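Long-range contacts in uncharacterized conserved protein (Staphylococcus epidermidis, PDB 3FRM), which is of unknown function but carries a GNAT acetyltransferase domain, so it probably transfers an acyl group from a coenzyme A thioester to an unidentified acceptor: residues D22-I27 / Y44-T49; P77-I82 / Q243-H248; N51-D56 / E88-L93; I7-I12 / I222-G227; P34-S39 / N149-H154. One frame throughout, in Å; residues are numbered along the deposited sequence.

Contacts 1 and 5 lie at the surface; contacts 2, 3 and 4 are partly buried, and the centre of contact 4 is nearest the centre of the chain, about 8 Å away. Contacts 1, 2 and 4 reach the same mixed sheet and differ in chemistry: contact 1 is held mainly by backbone and charged groups, contact 2 mixes hydrogen bonds with aromatic packing, and contact 4 is apolar, mostly aliphatic with one phenylalanine. Contact 3 joins two helices round Trp53, and Asp56 ties it to Arg24 and Tyr44 of contact 1. Met47 of contact 1 packs on the turn of contact 2, whose Phe245 touches Phe9 of contact 4. Contact 5 stands apart, a loop lying against a helix.

Contact 1 (D22-I27 / Y44-T49); sequences DSRKAI and YKTMPT
Two backbone N-H groups converge on Arg24 O: Lys45 N at a very short 2.5 Å and Thr46 N at 3.0 Å, both from above the carbonyl plane. The same oxygen lies in the plane of the Tyr44 ring, at its edge, where Arg24 NH2 also comes to 3.7 Å from Tyr44 CE1. Pro48 CG sits over one face of that ring. Lys45 runs back along the turn until its NZ reaches Asp22 O at 2.7 Å; Glu21 gives this ammonium a second, charged partner. Water 1 links Arg24 NH2 to Thr46 O. Behind this shell, Asp22 OD2 accepts from Arg24 N (2.8 Å) in an Asx turn and from Lys25 N as well, while Lys25 NZ closes a salt bridge to Asp22 OD1 (2.7 Å). The tight turn thus held connects antiparallel strands 17-21 and 25-29. Lys25 of strand 25-29 and Tyr44 of strand 41-44 form an antiparallel, non-hydrogen-bonded pair, and Asp56 of helix 50-66 takes both the Arg24 guanidinium and the Tyr44 hydroxyl.

Contact 2 (P77-I82 / Q243-H248); sequences PANEKI and QGFKYH. With SO4 (sulfate ion), chain J.
Phe245 lays one ring face under Asn79 CA, a CH-pi contact of 3.8 Å to the ring centroid, 19° off the normal. Its CG takes the crowded position between backbone N and carbonyl carbon, turning the ring toward the 77-82 loop. Two hydrogen bonds clamp the pair: Asn79 N points almost straight at Phe245 O (2.8 Å, 170°), and Phe245 N reaches Asn79 OD1 (3.1 Å) from above the amide plane. That oxygen lies 3.1 Å from Gly244 CA, whose backbone angles call for glycine. Asn79 is the third residue of the type II turn 77-80, set against strand 241-251, which lies between strands 72-75 and 96-105. Water 2 bridges turn and strand, donating to Pro77 O and Glu80 O and accepting from Tyr247 N. Ile82 crosses Tyr247 obliquely, its CD1 3.6 Å from Tyr247 CB. The Lys81 chain crosses Tyr247 obliquely near its hydroxyl, Lys81 CE 3.5 Å from Tyr247 OH, and NZ binds sulfate O2 (2.7 Å). Arg237 NH1 of the second subunit grips the sulfate, as do its Gly203, Gly205 and Ser206 backbone N, on a loop consistent with the glycine-rich pyrophosphate-binding loop of GNAT enzymes; His201 of that subunit is hydrogen-bonded to the Tyr247 hydroxyl.

Contact 3 (N51-D56 / E88-L93); sequences NQWLKD and EKIREL
The Trp53 indole has Ile90 CG1 over one face, 4.0 Å from the centroid of the six-membered ring and 21° off its normal, a CH-pi contact. At its edge, in the ring plane, Lys89 CG comes to 3.6 Å from Trp53 CZ3. Leu93 meets the indole tip to tip, its CD1 3.7 Å from the same Trp53 CZ3. With CG anti to the backbone N (chi1 -175°), the indole stretches out from helix 50-66, and its six-membered ring is met by Lys89 and Ile90 of helix 84-92 and by Leu93 just past its end. Phe74 and Phe95 add edge-to-face contacts with the indole. The short segments 51-56 and 88-92 run at 33° with axes 11.5 Å apart, a separation that the large side chain spans. Each helix is the connection of a beta-alpha-beta crossover: helix 50-66 joins the neighbouring parallel strands 41-44 and 72-75, and helix 84-92 joins strands 72-75 and 96-105, between which strand 241-251 is inserted. Ile249 of that inserted strand touches both Trp53 and Ile90. Toward the outer side of the interface, Leu54 CD1 packs at 3.8 Å on Lys89 CD, the two side chains crossing at about a right angle. The lysine chain bends at chi2 and chi3, so that its aliphatic part meets Trp53 and Leu54 while NZ makes a long salt bridge of 3.4 Å to Glu92 OE2.

Contact 4 (I7-I12 / I222-G227); sequences ITFKDI and ILVADG
Ile12 points its CB at strand 221-225, and both of its branches touch that strand. From CB, CG2 stands anti to the backbone N and brushes Val224, while CG1, beside the N, comes to 3.6 Å from Val224 CG2. At the tip, CD1 is wedged between two residues of the strand, 3.7 Å from Ile222 CD1 and equally close to Val224 CG2. Ile12 and Ile222 run alongside each other head to tail, while Val224 lies aslant to Ile12. The same Val224 CG2 also touches Phe9 CE2 at 3.6 Å, so one methyl serves two side chains of the loop. Ile222 is shared in a similar way: its CG1 takes the crowded position between backbone N and carbonyl carbon, carrying CD1 to 3.9 Å from Asp11 CB, while its CG2 meets Ile7 CD1 tip to tip at 3.8 Å. Asp11 OD2 takes Thr8 N (2.8 Å) on its anti lone pair, and Thr8 OG1 accepts from Lys10 N (3.0 Å) in an ST turn at the start of the 3-10 segment 9-11; Asp11 OD1 pairs with Lys186. Strands 188-195 and 221-225 are a parallel pair, consistent with the one in the central sheet of GNAT domains. This N-terminal segment lies on one side of them and of antiparallel strand 96-105, with Ile12 also on Leu102 and Glu189; Leu223 points away and touches Tyr235 of helix 232-237.

Contact 5 (P34-S39 / N149-H154); sequences PLKYAS and NMVKQH
The loop 34-39 passes alongside helix 149-154, with Lys36 and Val151 CA atoms 7.4 Å apart at their closest. The Lys36 side chain carries most of the contact. Its CG rests obliquely on the selenomethionine at 150, 3.6 Å from SE and 3.5 Å from Met150 CE; farther out, CD lies 3.4 Å from His154 CD2, the two side chains crossing at about a right angle. Bends at chi3 and chi4 then fold the tip back so that NZ comes to 3.7 Å from Val151 CG2. This places Lys36 NZ 5.0 Å from His154 NE2, where a nearby ammonium would probably disfavour protonation of the imidazole. Met150 CE also reaches past the lysine to the backbone, 3.3 Å from Leu35 O. Next to the contact, Tyr37 packs against Tyr147 and Phe143, and its N bonds to the Tyr147 hydroxyl. The loop links strands 25-29 and 41-44 and here rests on helix 145-158, whose Val151 touches Tyr136 of helix 129-136.

Contact 1 (D22-I27 / Y44-T49)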
# COMPACT_ATOMS: atom_id res chain seq x y z
N ASP A 22 9.81 29.16 9.51
CA ASP A 22 8.89 30.21 9.95
C ASP A 22 7.49 29.62 10.08
O ASP A 22 7.35 28.42 10.08
CB ASP A 22 8.94 31.40 9.02
CG ASP A 22 8.47 31.07 7.62
OD1 ASP A 22 8.95 31.71 6.65
OD2 ASP A 22 7.63 30.16 7.48
N SER A 23 6.46 30.43 10.18
CA SER A 23 5.16 29.84 10.45
C SER A 23 4.57 29.10 9.25
O SER A 23 3.72 28.22 9.43
CB SER A 23 4.16 30.85 10.94
OG SER A 23 3.81 31.71 9.88
N ARG A 24 5.01 29.41 8.05
CA ARG A 24 4.45 28.65 6.94
C ARG A 24 5.22 27.42 6.45
O ARG A 24 4.58 26.50 5.93
CB ARG A 24 4.00 29.52 5.75
CG ARG A 24 4.77 30.73 5.46
CD ARG A 24 4.20 31.41 4.18
NE ARG A 24 5.29 31.68 3.25
CZ ARG A 24 5.63 30.94 2.18
NH1 ARG A 24 6.66 31.33 1.42
NH2 ARG A 24 4.94 29.86 1.81
N LYS A 25 6.55 27.41 6.62
CA LYS A 25 7.43 26.40 6.01
C LYS A 25 8.85 26.28 6.60
O LYS A 25 9.43 27.23 7.08
CB LYS A 25 7.59 26.70 4.53
CG LYS A 25 8.02 28.14 4.32
CD LYS A 25 9.27 28.22 3.55
CE LYS A 25 9.56 29.69 3.07
NZ LYS A 25 9.45 30.70 4.16
N ALA A 26 9.40 25.08 6.52
CA ALA A 26 10.77 24.81 6.86
C ALA A 26 11.43 24.49 5.54
O ALA A 26 10.86 23.76 4.75
CB ALA A 26 10.85 23.57 7.82
N ILE A 27 12.59 25.05 5.27
CA ILE A 27 13.37 24.73 4.06
C ILE A 27 14.63 23.91 4.41
O ILE A 27 15.39 24.32 5.26
CB ILE A 27 13.83 26.00 3.41
CG1 ILE A 27 12.61 26.82 2.95
CG2 ILE A 27 14.86 25.70 2.30
CD1 ILE A 27 13.02 28.01 2.07
N TYR A 44 5.97 22.32 4.16
CA TYR A 44 5.00 23.37 4.54
C TYR A 44 4.42 23.08 5.92
O TYR A 44 4.18 21.93 6.27
CB TYR A 44 3.84 23.49 3.54
CG TYR A 44 4.16 24.19 2.23
CD1 TYR A 44 4.37 25.56 2.18
CD2 TYR A 44 4.19 23.49 1.05
CE1 TYR A 44 4.65 26.21 1.01
CE2 TYR A 44 4.46 24.17 -0.18
CZ TYR A 44 4.70 25.51 -0.16
OH TYR A 44 4.94 26.14 -1.34
N LYS A 45 4.19 24.15 6.68
CA LYS A 45 3.43 24.11 7.90
C LYS A 45 2.00 24.63 7.68
O LYS A 45 1.05 24.10 8.26
CB LYS A 45 4.16 24.91 8.96
CG LYS A 45 5.36 24.09 9.47
CD LYS A 45 6.53 24.92 10.00
CE LYS A 45 6.37 25.21 11.48
NZ LYS A 45 7.24 26.35 11.85
N THR A 46 1.85 25.62 6.81
CA THR A 46 0.51 26.04 6.39
C THR A 46 0.37 26.02 4.86
O THR A 46 1.30 26.26 4.14
CB THR A 46 0.12 27.41 6.96
OG1 THR A 46 1.18 28.32 6.67
CG2 THR A 46 -0.04 27.31 8.46
N MSE A 47 -0.83 25.73 4.39
CA MSE A 47 -1.17 25.67 2.97
C MSE A 47 -0.94 26.94 2.20
O MSE A 47 -1.60 27.93 2.45
CB MSE A 47 -2.65 25.34 2.80
CG MSE A 47 -2.94 23.87 2.71
SE MSE A 47 -2.28 22.99 1.04
CE MSE A 47 -2.96 21.22 1.59
N PRO A 48 -0.03 26.90 1.22
CA PRO A 48 0.13 28.04 0.33
C PRO A 48 -1.10 28.19 -0.56
O PRO A 48 -1.71 27.20 -0.90
CB PRO A 48 1.35 27.63 -0.52
CG PRO A 48 1.34 26.15 -0.55
CD PRO A 48 0.83 25.77 0.84
N THR A 49 -1.50 29.40 -0.93
CA THR A 49 -2.37 29.53 -2.08
C THR A 49 -1.56 29.15 -3.32
O THR A 49 -0.31 29.08 -3.30
CB THR A 49 -2.81 30.95 -2.32
OG1 THR A 49 -1.74 31.67 -2.95
CG2 THR A 49 -3.21 31.61 -1.04
O HOH W 1 2.55 28.42 2.65

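Contact 2 (P77-I82 / Q243-H248)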
# COMPACT_ATOMS: atom_id res chain seq x y z
N PRO A 77 0.84 20.35 4.63
CA PRO A 77 0.65 20.21 6.08
C PRO A 77 0.05 18.85 6.47
O PRO A 77 -0.74 18.27 5.75
CB PRO A 77 -0.33 21.31 6.40
CG PRO A 77 -0.05 22.36 5.20
CD PRO A 77 0.14 21.51 4.04
N ALA A 78 0.46 18.34 7.60
CA ALA A 78 -0.19 17.16 8.20
C ALA A 78 -1.72 17.16 8.12
O ALA A 78 -2.37 18.12 8.51
CB ALA A 78 0.24 17.00 9.62
N ASN A 79 -2.26 16.09 7.54
CA ASN A 79 -3.68 15.90 7.52
C ASN A 79 -4.45 17.00 6.78
O ASN A 79 -5.60 17.22 7.05
CB ASN A 79 -4.19 15.77 8.94
CG ASN A 79 -3.42 14.73 9.69
OD1 ASN A 79 -3.40 13.60 9.29
ND2 ASN A 79 -2.70 15.14 10.70
N GLU A 80 -3.81 17.66 5.84
CA GLU A 80 -4.53 18.62 5.00
C GLU A 80 -4.60 18.18 3.53
O GLU A 80 -3.57 17.86 2.97
CB GLU A 80 -3.89 19.99 5.14
CG GLU A 80 -4.28 20.66 6.50
CD GLU A 80 -3.66 22.03 6.70
OE1 GLU A 80 -3.67 22.87 5.78
OE2 GLU A 80 -3.14 22.27 7.81
N LYS A 81 -5.81 18.13 2.98
CA LYS A 81 -6.16 17.98 1.57
C LYS A 81 -5.85 19.27 0.85
O LYS A 81 -6.08 20.31 1.40
CB LYS A 81 -7.68 17.75 1.42
CG LYS A 81 -8.24 16.42 2.03
CD LYS A 81 -7.49 15.17 1.45
CE LYS A 81 -7.90 14.83 0.01
NZ LYS A 81 -9.37 14.55 -0.11
N ILE A 82 -5.33 19.18 -0.38
CA ILE A 82 -4.92 20.33 -1.21
C ILE A 82 -6.08 20.86 -2.06
O ILE A 82 -6.88 20.09 -2.60
CB ILE A 82 -3.82 19.87 -2.16
CG1 ILE A 82 -2.76 19.10 -1.38
CG2 ILE A 82 -3.15 21.02 -2.88
CD1 ILE A 82 -1.62 18.55 -2.32
N GLN A 243 -1.77 6.91 11.83
CA GLN A 243 -1.95 8.18 12.55
C GLN A 243 -1.74 9.47 11.75
O GLN A 243 -1.18 10.43 12.30
CB GLN A 243 -0.96 8.22 13.71
CG GLN A 243 -1.27 9.29 14.76
CD GLN A 243 -1.21 8.72 16.12
OE1 GLN A 243 -1.86 7.71 16.38
NE2 GLN A 243 -0.43 9.33 17.01
N GLY A 244 -2.10 9.49 10.46
CA GLY A 244 -2.24 10.73 9.75
C GLY A 244 -1.43 10.69 8.46
O GLY A 244 -0.66 9.77 8.26
N PHE A 245 -1.64 11.68 7.61
CA PHE A 245 -0.97 11.68 6.30
C PHE A 245 -0.36 13.01 5.96
O PHE A 245 -0.68 14.00 6.58
CB PHE A 245 -1.98 11.30 5.21
CG PHE A 245 -3.13 12.27 5.08
CD1 PHE A 245 -3.09 13.32 4.12
CD2 PHE A 245 -4.23 12.16 5.93
CE1 PHE A 245 -4.14 14.24 4.02
CE2 PHE A 245 -5.31 13.06 5.83
CZ PHE A 245 -5.27 14.11 4.86
N LYS A 246 0.52 13.03 4.96
CA LYS A 246 0.93 14.27 4.28
C LYS A 246 0.92 14.02 2.80
O LYS A 246 1.47 13.00 2.34
CB LYS A 246 2.39 14.60 4.63
CG LYS A 246 2.61 15.30 5.94
CD LYS A 246 3.99 16.04 5.96
CE LYS A 246 4.05 16.76 7.31
NZ LYS A 246 5.23 17.61 7.61
N TYR A 247 0.39 14.97 2.03
CA TYR A 247 0.64 15.05 0.60
C TYR A 247 2.07 15.53 0.33
O TYR A 247 2.61 16.32 1.09
CB TYR A 247 -0.38 15.98 -0.12
CG TYR A 247 -1.61 15.22 -0.38
CD1 TYR A 247 -1.75 14.42 -1.50
CD2 TYR A 247 -2.63 15.21 0.58
CE1 TYR A 247 -2.88 13.61 -1.68
CE2 TYR A 247 -3.75 14.44 0.41
CZ TYR A 247 -3.90 13.64 -0.70
OH TYR A 247 -5.06 12.87 -0.77
N HIS A 248 2.67 15.07 -0.76
CA HIS A 248 4.02 15.43 -1.10
C HIS A 248 4.19 15.29 -2.63
O HIS A 248 3.61 14.42 -3.29
CB HIS A 248 5.06 14.63 -0.28
CG HIS A 248 5.47 13.35 -0.93
ND1 HIS A 248 4.82 12.15 -0.68
CD2 HIS A 248 6.41 13.08 -1.86
CE1 HIS A 248 5.36 11.20 -1.43
NE2 HIS A 248 6.33 11.73 -2.14
S SO4 J . -10.61 11.85 -2.30
O1 SO4 J . -9.79 10.90 -1.58
O2 SO4 J . -9.91 13.13 -2.38
O3 SO4 J . -10.86 11.35 -3.66
O4 SO4 J . -11.95 11.98 -1.73
O HOH W 2 -0.89 17.31 3.23

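Contact 3 (N51-D56 / E88-L93)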
# COMPACT_ATOMS: atom_id res chain seq x y z
N ASN A 51 -0.96 30.94 -5.84
CA ASN A 51 -0.01 32.03 -6.18
C ASN A 51 1.25 32.03 -5.35
O ASN A 51 2.31 32.24 -5.87
CB ASN A 51 -0.68 33.40 -5.99
CG ASN A 51 -1.83 33.62 -6.94
OD1 ASN A 51 -1.76 33.26 -8.11
ND2 ASN A 51 -2.92 34.24 -6.44
N GLN A 52 1.08 31.81 -4.04
CA GLN A 52 2.18 31.58 -3.13
C GLN A 52 3.05 30.44 -3.65
O GLN A 52 4.26 30.58 -3.76
CB GLN A 52 1.66 31.14 -1.78
CG GLN A 52 1.85 32.08 -0.64
CD GLN A 52 3.24 32.71 -0.49
OE1 GLN A 52 3.39 33.65 0.29
NE2 GLN A 52 4.23 32.21 -1.20
N TRP A 53 2.41 29.32 -3.97
CA TRP A 53 3.12 28.13 -4.43
C TRP A 53 3.99 28.41 -5.65
O TRP A 53 5.09 27.86 -5.74
CB TRP A 53 2.19 26.90 -4.66
CG TRP A 53 2.97 25.64 -5.02
CD1 TRP A 53 3.87 24.98 -4.22
CD2 TRP A 53 2.98 24.94 -6.28
NE1 TRP A 53 4.41 23.91 -4.89
CE2 TRP A 53 3.88 23.86 -6.15
CE3 TRP A 53 2.29 25.10 -7.49
CZ2 TRP A 53 4.15 22.96 -7.20
CZ3 TRP A 53 2.53 24.20 -8.52
CH2 TRP A 53 3.47 23.12 -8.36
N LEU A 54 3.50 29.26 -6.55
CA LEU A 54 4.27 29.64 -7.77
C LEU A 54 5.55 30.40 -7.45
O LEU A 54 6.64 30.17 -8.05
CB LEU A 54 3.41 30.52 -8.68
CG LEU A 54 2.69 29.84 -9.85
CD1 LEU A 54 2.52 28.34 -9.68
CD2 LEU A 54 1.35 30.52 -10.13
N LYS A 55 5.38 31.32 -6.50
CA LYS A 55 6.48 32.08 -5.95
C LYS A 55 7.47 31.16 -5.25
O LYS A 55 8.66 31.35 -5.41
CB LYS A 55 5.95 33.15 -5.00
CG LYS A 55 5.42 34.40 -5.72
CD LYS A 55 4.48 35.20 -4.86
CE LYS A 55 3.71 36.18 -5.74
NZ LYS A 55 2.37 36.56 -5.13
N ASP A 56 6.98 30.13 -4.56
CA ASP A 56 7.84 29.23 -3.79
C ASP A 56 8.58 28.30 -4.75
O ASP A 56 9.74 27.90 -4.51
CB ASP A 56 7.02 28.42 -2.80
CG ASP A 56 6.31 29.29 -1.74
OD1 ASP A 56 6.70 30.44 -1.50
OD2 ASP A 56 5.37 28.78 -1.09
N GLU A 88 -4.54 21.23 -9.57
CA GLU A 88 -4.60 21.38 -10.99
C GLU A 88 -3.30 21.97 -11.51
O GLU A 88 -2.74 21.48 -12.49
CB GLU A 88 -5.79 22.25 -11.37
CG GLU A 88 -6.13 22.04 -12.80
CD GLU A 88 -6.76 23.28 -13.42
OE1 GLU A 88 -7.08 23.27 -14.64
OE2 GLU A 88 -6.95 24.26 -12.67
N LYS A 89 -2.78 22.97 -10.83
CA LYS A 89 -1.51 23.52 -11.22
C LYS A 89 -0.35 22.48 -11.10
O LYS A 89 0.52 22.39 -12.01
CB LYS A 89 -1.18 24.72 -10.36
CG LYS A 89 0.07 25.43 -10.82
CD LYS A 89 -0.25 26.62 -11.69
CE LYS A 89 -0.91 26.22 -12.96
NZ LYS A 89 -1.62 27.41 -13.45
N ILE A 90 -0.38 21.76 -9.97
CA ILE A 90 0.60 20.74 -9.67
C ILE A 90 0.68 19.73 -10.79
O ILE A 90 1.79 19.42 -11.26
CB ILE A 90 0.31 20.02 -8.30
CG1 ILE A 90 0.72 20.92 -7.13
CG2 ILE A 90 1.12 18.75 -8.17
CD1 ILE A 90 0.05 20.57 -5.82
N ARG A 91 -0.46 19.19 -11.20
CA ARG A 91 -0.47 18.30 -12.36
C ARG A 91 0.08 18.99 -13.61
O ARG A 91 0.92 18.43 -14.26
CB ARG A 91 -1.86 17.71 -12.64
CG ARG A 91 -2.01 16.32 -12.02
CD ARG A 91 -3.38 16.11 -11.38
NE ARG A 91 -4.37 16.90 -12.10
CZ ARG A 91 -5.42 17.51 -11.53
NH1 ARG A 91 -5.60 17.40 -10.22
NH2 ARG A 91 -6.25 18.24 -12.29
N GLU A 92 -0.32 20.21 -13.90
CA GLU A 92 0.12 20.92 -15.15
C GLU A 92 1.61 21.18 -15.19
O GLU A 92 2.19 21.28 -16.26
CB GLU A 92 -0.65 22.25 -15.30
CG GLU A 92 -0.24 23.15 -16.45
CD GLU A 92 -0.72 24.60 -16.27
OE1 GLU A 92 -0.01 25.52 -16.74
OE2 GLU A 92 -1.80 24.84 -15.66
N LEU A 93 2.24 21.29 -14.03
CA LEU A 93 3.68 21.54 -14.04
C LEU A 93 4.51 20.22 -14.02
O LEU A 93 5.75 20.23 -13.93
CB LEU A 93 4.03 22.52 -12.91
CG LEU A 93 3.52 23.97 -13.11
CD1 LEU A 93 3.96 24.76 -11.92
CD2 LEU A 93 4.03 24.66 -14.43

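Contact 4 (I7-I12 / I222-G227)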
# COMPACT_ATOMS: atom_id res chain seq x y z
N ILE A 7 1.81 11.68 19.38
CA ILE A 7 2.85 11.68 18.37
C ILE A 7 2.42 12.33 17.03
O ILE A 7 1.30 12.12 16.58
CB ILE A 7 3.44 10.28 18.19
CG1 ILE A 7 4.34 9.97 19.38
CG2 ILE A 7 4.26 10.17 16.89
CD1 ILE A 7 4.74 8.54 19.48
N THR A 8 3.28 13.15 16.45
CA THR A 8 3.01 13.71 15.13
C THR A 8 4.18 13.66 14.15
O THR A 8 5.30 13.24 14.46
CB THR A 8 2.47 15.19 15.15
OG1 THR A 8 3.56 16.12 15.05
CG2 THR A 8 1.58 15.48 16.37
N PHE A 9 3.89 14.13 12.95
CA PHE A 9 4.89 14.24 11.92
C PHE A 9 6.13 15.02 12.34
O PHE A 9 7.21 14.84 11.76
CB PHE A 9 4.29 14.83 10.66
CG PHE A 9 3.77 13.79 9.69
CD1 PHE A 9 2.40 13.49 9.63
CD2 PHE A 9 4.65 13.15 8.82
CE1 PHE A 9 1.91 12.54 8.73
CE2 PHE A 9 4.19 12.22 7.93
CZ PHE A 9 2.81 11.90 7.88
N LYS A 10 5.97 15.87 13.35
CA LYS A 10 7.09 16.67 13.88
C LYS A 10 8.16 15.76 14.49
O LYS A 10 9.33 16.09 14.49
CB LYS A 10 6.60 17.70 14.89
CG LYS A 10 5.99 18.95 14.25
CD LYS A 10 4.55 19.17 14.72
CE LYS A 10 4.49 19.67 16.18
NZ LYS A 10 3.28 19.18 16.90
N ASP A 11 7.74 14.59 14.96
CA ASP A 11 8.65 13.63 15.56
C ASP A 11 9.49 12.88 14.53
O ASP A 11 10.45 12.19 14.85
CB ASP A 11 7.82 12.66 16.38
CG ASP A 11 7.06 13.38 17.49
OD1 ASP A 11 7.73 14.13 18.24
OD2 ASP A 11 5.81 13.21 17.61
N ILE A 12 9.14 13.01 13.26
CA ILE A 12 9.88 12.29 12.24
C ILE A 12 11.18 13.01 11.89
O ILE A 12 11.21 14.20 11.79
CB ILE A 12 8.97 11.98 11.06
CG1 ILE A 12 7.84 11.02 11.53
CG2 ILE A 12 9.74 11.56 9.78
CD1 ILE A 12 8.22 9.47 11.72
N ILE A 222 7.91 4.47 15.80
CA ILE A 222 7.22 5.17 14.78
C ILE A 222 8.02 5.19 13.49
O ILE A 222 9.26 4.99 13.47
CB ILE A 222 6.97 6.64 15.20
CG1 ILE A 222 8.24 7.48 14.99
CG2 ILE A 222 6.39 6.71 16.64
CD1 ILE A 222 8.14 8.92 15.40
N LEU A 223 7.27 5.39 12.40
CA LEU A 223 7.80 5.35 11.07
C LEU A 223 6.85 6.09 10.16
O LEU A 223 5.65 6.26 10.49
CB LEU A 223 7.93 3.93 10.59
CG LEU A 223 6.66 3.14 10.32
CD1 LEU A 223 6.38 3.20 8.83
CD2 LEU A 223 6.84 1.68 10.77
N VAL A 224 7.40 6.47 9.00
CA VAL A 224 6.63 7.04 7.96
C VAL A 224 6.81 6.21 6.72
O VAL A 224 7.89 5.86 6.39
CB VAL A 224 7.12 8.48 7.66
CG1 VAL A 224 6.95 8.82 6.20
CG2 VAL A 224 6.39 9.50 8.56
N ALA A 225 5.73 5.92 6.00
CA ALA A 225 5.82 5.16 4.74
C ALA A 225 5.08 5.83 3.63
O ALA A 225 4.00 6.42 3.87
CB ALA A 225 5.24 3.76 4.93
N ASP A 226 5.61 5.72 2.41
CA ASP A 226 4.84 6.23 1.29
C ASP A 226 4.11 5.16 0.48
O ASP A 226 3.97 4.01 0.96
CB ASP A 226 5.66 7.17 0.41
CG ASP A 226 6.87 6.50 -0.18
OD1 ASP A 226 6.72 5.31 -0.58
OD2 ASP A 226 7.95 7.14 -0.27
N GLY A 227 3.62 5.54 -0.72
CA GLY A 227 2.86 4.66 -1.62
C GLY A 227 3.70 3.54 -2.22
O GLY A 227 3.22 2.42 -2.42

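Contact 5 (P34-S39 / N149-H154)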
# COMPACT_ATOMS: atom_id res chain seq x y z
N PRO A 34 23.72 17.40 -3.16
CA PRO A 34 22.54 18.07 -3.72
C PRO A 34 21.60 17.12 -4.48
O PRO A 34 20.48 17.48 -4.79
CB PRO A 34 23.14 19.12 -4.64
CG PRO A 34 24.47 18.46 -5.10
CD PRO A 34 24.95 17.66 -3.92
N LEU A 35 22.05 15.88 -4.71
CA LEU A 35 21.26 14.92 -5.43
C LEU A 35 20.32 14.08 -4.59
O LEU A 35 19.48 13.42 -5.18
CB LEU A 35 22.15 14.02 -6.30
CG LEU A 35 22.88 14.65 -7.50
CD1 LEU A 35 22.01 15.61 -8.32
CD2 LEU A 35 24.17 15.32 -7.08
N LYS A 36 20.42 14.09 -3.25
CA LYS A 36 19.44 13.39 -2.36
C LYS A 36 18.11 14.13 -2.28
O LYS A 36 18.04 15.20 -1.67
CB LYS A 36 19.96 13.16 -0.93
CG LYS A 36 21.09 12.16 -0.86
CD LYS A 36 21.62 11.86 0.57
CE LYS A 36 20.56 11.20 1.50
NZ LYS A 36 19.92 10.04 0.82
N TYR A 37 17.06 13.57 -2.87
CA TYR A 37 15.76 14.25 -2.90
C TYR A 37 15.18 14.48 -1.52
O TYR A 37 14.61 15.53 -1.29
CB TYR A 37 14.74 13.49 -3.73
CG TYR A 37 15.12 13.34 -5.18
CD1 TYR A 37 16.01 14.19 -5.75
CD2 TYR A 37 14.56 12.35 -5.98
CE1 TYR A 37 16.38 14.06 -7.08
CE2 TYR A 37 14.87 12.24 -7.34
CZ TYR A 37 15.79 13.09 -7.87
OH TYR A 37 16.13 13.00 -9.20
N ALA A 38 15.31 13.52 -0.59
CA ALA A 38 14.73 13.67 0.77
C ALA A 38 15.41 14.70 1.73
O ALA A 38 14.81 15.07 2.77
CB ALA A 38 14.59 12.25 1.51
N SER A 39 16.65 15.11 1.41
CA SER A 39 17.39 16.09 2.19
C SER A 39 17.27 17.49 1.57
O SER A 39 17.81 18.45 2.13
CB SER A 39 18.87 15.72 2.21
OG SER A 39 19.04 14.32 2.29
N ASN A 149 23.17 4.15 -6.08
CA ASN A 149 24.60 4.09 -5.80
C ASN A 149 25.14 5.28 -5.03
O ASN A 149 26.01 5.11 -4.18
CB ASN A 149 25.43 3.87 -7.06
CG ASN A 149 25.48 2.40 -7.48
OD1 ASN A 149 25.16 1.49 -6.66
ND2 ASN A 149 25.82 2.16 -8.77
N MSE A 150 24.62 6.48 -5.32
CA MSE A 150 25.10 7.66 -4.62
C MSE A 150 24.53 7.69 -3.20
O MSE A 150 25.14 8.24 -2.31
CB MSE A 150 24.97 9.00 -5.42
CG MSE A 150 23.76 9.89 -5.25
SE MSE A 150 23.01 10.58 -3.48
CE MSE A 150 21.15 10.75 -4.10
N VAL A 151 23.39 7.06 -2.98
CA VAL A 151 22.90 6.92 -1.62
C VAL A 151 23.77 5.90 -0.87
O VAL A 151 24.08 6.11 0.28
CB VAL A 151 21.40 6.58 -1.57
CG1 VAL A 151 20.98 6.16 -0.17
CG2 VAL A 151 20.57 7.81 -2.02
N LYS A 152 24.20 4.83 -1.55
CA LYS A 152 25.13 3.87 -0.96
C LYS A 152 26.40 4.52 -0.49
O LYS A 152 26.80 4.36 0.64
CB LYS A 152 25.49 2.78 -1.96
CG LYS A 152 24.64 1.51 -1.82
CD LYS A 152 25.02 0.48 -2.89
CE LYS A 152 26.41 -0.10 -2.68
NZ LYS A 152 27.08 -0.59 -3.94
N GLN A 153 27.03 5.28 -1.36
CA GLN A 153 28.24 6.01 -1.03
C GLN A 153 28.03 6.92 0.19
O GLN A 153 28.86 7.03 1.04
CB GLN A 153 28.71 6.83 -2.26
CG GLN A 153 29.76 6.11 -3.10
CD GLN A 153 31.17 6.25 -2.50
OE1 GLN A 153 31.37 6.06 -1.29
NE2 GLN A 153 32.16 6.60 -3.35
N HIS A 154 26.91 7.56 0.26
CA HIS A 154 26.62 8.46 1.38
C HIS A 154 26.56 7.72 2.74
O HIS A 154 27.25 8.11 3.67
CB HIS A 154 25.36 9.24 1.06
CG HIS A 154 24.92 10.16 2.15
ND1 HIS A 154 25.74 11.14 2.68
CD2 HIS A 154 23.72 10.29 2.77
CE1 HIS A 154 25.07 11.82 3.60
NE2 HIS A 154 23.84 11.33 3.67